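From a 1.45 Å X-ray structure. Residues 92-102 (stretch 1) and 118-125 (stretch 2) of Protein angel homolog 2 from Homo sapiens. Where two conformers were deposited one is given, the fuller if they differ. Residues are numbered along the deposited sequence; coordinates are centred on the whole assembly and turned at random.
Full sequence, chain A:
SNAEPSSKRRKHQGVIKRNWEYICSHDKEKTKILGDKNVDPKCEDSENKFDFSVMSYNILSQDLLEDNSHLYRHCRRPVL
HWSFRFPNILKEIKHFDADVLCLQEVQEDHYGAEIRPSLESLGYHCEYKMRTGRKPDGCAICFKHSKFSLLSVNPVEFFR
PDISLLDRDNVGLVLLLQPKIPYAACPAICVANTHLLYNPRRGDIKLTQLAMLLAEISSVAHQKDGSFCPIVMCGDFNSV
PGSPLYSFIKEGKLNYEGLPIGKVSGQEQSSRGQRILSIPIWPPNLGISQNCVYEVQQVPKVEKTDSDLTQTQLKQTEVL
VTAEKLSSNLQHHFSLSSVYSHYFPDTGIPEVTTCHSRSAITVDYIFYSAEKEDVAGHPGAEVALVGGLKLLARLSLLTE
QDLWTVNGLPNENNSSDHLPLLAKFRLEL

Stretch 1 92-102: EIKHFDADVLC
Stretch 2 118-125: SLESLGYH

A buried tyrosine can pay for its hydroxyl by bonding to a backbone carbonyl in a loop, as these helix-loop-strand segments illustrate. Residues 92-96 are helical; Asp 97 (50/47) adopts positive phi, and Ala 98 (-72/150) and Asp 99 (-73/-31) lead into strand 100-102. The second helix closes in a Schellman motif: Gly 123 (101/14) donates N to Glu 120 O (2.9 Å), Tyr 124 N to Leu 119 O (3.2 Å), before strand 124-125. The helices run in roughly the same direction, CA atoms pairing Ile 93-Leu 119 (8.7 Å), Lys 94-Leu 122 (7.6 Å) and Asp 99-Tyr 124 (8.3 Å).

The CA-to-CB bond of Tyr 124 points toward stretch 1; with chi1 m (-70°) and chi2 -80° its OH donates to Ala 98 O at 2.6 Å. A water donates to this OH (2.8 Å) and to Ile 93 O (2.7 Å), tying the tyrosine to the last helical turn; Ile 93 O also accepts Asp 97 N (3.1 Å). The mt conformation of Leu 101 sets CD1 over one ring face, a CH-pi contact (3.8 Å from the centroid, 14° off normal), and CG 3.7 Å from Tyr 124 CE1. Leu 119 (mt) extends CD2 to Leu 101 CD1 (4.0 Å) and Ile 93 CG2 (3.9 Å; also mt). Lys 94 (ttt, chi4 142°) lays CD 4.2 Å from CD2 of Leu 122 (mt).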

# COMPACT_ATOMS: atom_id res chain seq x y z
N GLU A 92 -16.61 3.62 -8.98
CA GLU A 92 -16.02 2.35 -8.56
C GLU A 92 -16.09 2.19 -7.05
O GLU A 92 -16.40 1.11 -6.53
CB GLU A 92 -14.54 2.31 -8.92
CG GLU A 92 -14.15 1.97 -10.29
CD GLU A 92 -12.64 1.91 -10.37
OE1 GLU A 92 -12.00 2.98 -10.35
OE2 GLU A 92 -12.11 0.78 -10.41
N ILE A 93 -15.70 3.24 -6.31
CA ILE A 93 -15.73 3.17 -4.86
C ILE A 93 -17.14 2.90 -4.37
O ILE A 93 -17.37 2.07 -3.48
CB ILE A 93 -15.12 4.45 -4.25
CG1 ILE A 93 -13.62 4.50 -4.56
CG2 ILE A 93 -15.40 4.49 -2.76
CD1 ILE A 93 -12.93 5.82 -4.15
N LYS A 94 -18.12 3.58 -4.97
CA LYS A 94 -19.51 3.38 -4.58
C LYS A 94 -19.96 1.96 -4.90
O LYS A 94 -20.67 1.33 -4.11
CB LYS A 94 -20.40 4.39 -5.31
CG LYS A 94 -21.84 4.31 -4.90
CD LYS A 94 -22.64 5.50 -5.39
CE LYS A 94 -24.11 5.32 -5.00
NZ LYS A 94 -24.76 6.59 -4.58
N HIS A 95 -19.52 1.43 -6.04
CA HIS A 95 -19.96 0.11 -6.47
C HIS A 95 -19.52 -0.97 -5.48
O HIS A 95 -20.31 -1.85 -5.13
CB HIS A 95 -19.37 -0.18 -7.83
CG HIS A 95 -19.80 -1.49 -8.39
ND1 HIS A 95 -18.95 -2.58 -8.49
CD2 HIS A 95 -21.00 -1.90 -8.87
CE1 HIS A 95 -19.61 -3.59 -9.03
NE2 HIS A 95 -20.85 -3.21 -9.25
N PHE A 96 -18.26 -0.93 -5.05
CA PHE A 96 -17.76 -1.97 -4.17
C PHE A 96 -18.17 -1.76 -2.73
O PHE A 96 -18.21 -2.74 -1.97
CB PHE A 96 -16.25 -2.11 -4.33
CG PHE A 96 -15.86 -2.69 -5.66
CD1 PHE A 96 -16.22 -3.98 -5.99
CD2 PHE A 96 -15.19 -1.93 -6.59
CE1 PHE A 96 -15.90 -4.51 -7.23
CE2 PHE A 96 -14.86 -2.46 -7.82
CZ PHE A 96 -15.21 -3.75 -8.14
N ASP A 97 -18.49 -0.53 -2.34
CA ASP A 97 -19.04 -0.25 -1.01
C ASP A 97 -18.20 -0.90 0.10
O ASP A 97 -18.73 -1.51 1.03
CB ASP A 97 -20.51 -0.69 -0.94
CG ASP A 97 -21.22 -0.17 0.30
OD1 ASP A 97 -20.96 1.00 0.66
OD2 ASP A 97 -22.06 -0.90 0.88
N ALA A 98 -16.89 -0.73 0.00
CA ALA A 98 -16.00 -1.36 0.98
C ALA A 98 -16.10 -0.67 2.34
O ALA A 98 -16.32 0.54 2.44
CB ALA A 98 -14.55 -1.29 0.51
N ASP A 99 -15.88 -1.45 3.40
CA ASP A 99 -15.96 -0.89 4.75
C ASP A 99 -14.78 0.01 5.08
O ASP A 99 -14.92 0.95 5.88
CB ASP A 99 -16.04 -2.01 5.77
CG ASP A 99 -17.29 -2.84 5.62
OD1 ASP A 99 -18.37 -2.25 5.45
OD2 ASP A 99 -17.19 -4.08 5.67
N VAL A 100 -13.61 -0.29 4.53
CA VAL A 100 -12.38 0.46 4.77
C VAL A 100 -11.76 0.76 3.42
O VAL A 100 -11.66 -0.14 2.57
CB VAL A 100 -11.38 -0.35 5.62
CG1 VAL A 100 -10.08 0.43 5.83
CG2 VAL A 100 -11.97 -0.73 6.96
N LEU A 101 -11.34 2.01 3.22
CA LEU A 101 -10.63 2.42 2.01
C LEU A 101 -9.23 2.89 2.39
O LEU A 101 -9.07 3.74 3.27
CB LEU A 101 -11.30 3.59 1.30
CG LEU A 101 -12.78 3.47 1.05
CD1 LEU A 101 -13.23 4.82 0.46
CD2 LEU A 101 -13.11 2.33 0.15
N CYS A 102 -8.24 2.33 1.72
CA CYS A 102 -6.85 2.77 1.84
C CYS A 102 -6.48 3.31 0.47
O CYS A 102 -6.31 2.53 -0.48
CB CYS A 102 -5.95 1.62 2.24
SG CYS A 102 -6.17 1.20 4.00
N SER A 118 -17.33 13.81 -1.11
CA SER A 118 -18.04 12.71 -1.75
C SER A 118 -17.99 11.45 -0.89
O SER A 118 -19.00 10.76 -0.74
CB SER A 118 -17.46 12.44 -3.14
OG SER A 118 -17.70 13.54 -4.01
N LEU A 119 -16.83 11.15 -0.30
CA LEU A 119 -16.75 9.96 0.54
C LEU A 119 -17.55 10.13 1.83
O LEU A 119 -18.18 9.17 2.29
CB LEU A 119 -15.29 9.63 0.83
CG LEU A 119 -14.45 9.25 -0.39
CD1 LEU A 119 -13.00 8.98 -0.03
CD2 LEU A 119 -15.05 8.03 -1.10
N GLU A 120 -17.48 11.32 2.39
CA GLU A 120 -18.31 11.56 3.61
C GLU A 120 -19.85 11.39 3.37
O GLU A 120 -20.72 10.72 4.10
CB GLU A 120 -18.00 12.92 4.24
CG GLU A 120 -16.57 13.05 4.76
CD GLU A 120 -16.26 12.68 6.20
OE1 GLU A 120 -17.09 12.96 7.07
OE2 GLU A 120 -15.16 12.15 6.45
N SER A 121 -20.23 11.74 2.12
CA SER A 121 -21.64 11.57 1.76
C SER A 121 -22.02 10.10 1.67
O SER A 121 -23.20 9.76 1.86
CB SER A 121 -21.95 12.30 0.45
OG SER A 121 -21.44 11.61 -0.68
N LEU A 122 -21.06 9.22 1.38
CA LEU A 122 -21.28 7.79 1.31
C LEU A 122 -21.20 7.10 2.67
O LEU A 122 -21.37 5.87 2.74
CB LEU A 122 -20.27 7.14 0.36
CG LEU A 122 -20.31 7.54 -1.12
CD1 LEU A 122 -19.19 6.88 -1.91
CD2 LEU A 122 -21.68 7.19 -1.71
N GLY A 123 -20.94 7.82 3.76
CA GLY A 123 -20.91 7.24 5.10
C GLY A 123 -19.52 6.96 5.61
O GLY A 123 -19.41 6.28 6.58
N TYR A 124 -18.49 7.50 4.97
CA TYR A 124 -17.11 7.26 5.42
C TYR A 124 -16.60 8.40 6.29
O TYR A 124 -16.91 9.52 6.02
CB TYR A 124 -16.13 7.21 4.25
CG TYR A 124 -16.27 5.99 3.38
CD1 TYR A 124 -15.73 4.79 3.75
CD2 TYR A 124 -16.98 6.05 2.20
CE1 TYR A 124 -15.88 3.66 2.97
CE2 TYR A 124 -17.14 4.94 1.40
CZ TYR A 124 -16.58 3.74 1.78
OH TYR A 124 -16.73 2.64 1.02
N HIS A 125 -15.85 8.07 7.33
CA HIS A 125 -15.03 9.03 8.06
C HIS A 125 -13.66 8.96 7.37
O HIS A 125 -13.17 7.89 7.26
CB HIS A 125 -14.91 8.66 9.51
CG HIS A 125 -13.99 9.60 10.18
ND1 HIS A 125 -14.36 10.86 10.44
CD2 HIS A 125 -12.70 9.52 10.49
CE1 HIS A 125 -13.37 11.51 10.94
NE2 HIS A 125 -12.39 10.70 11.02
O HOH W 1 -18.47 2.98 -1.13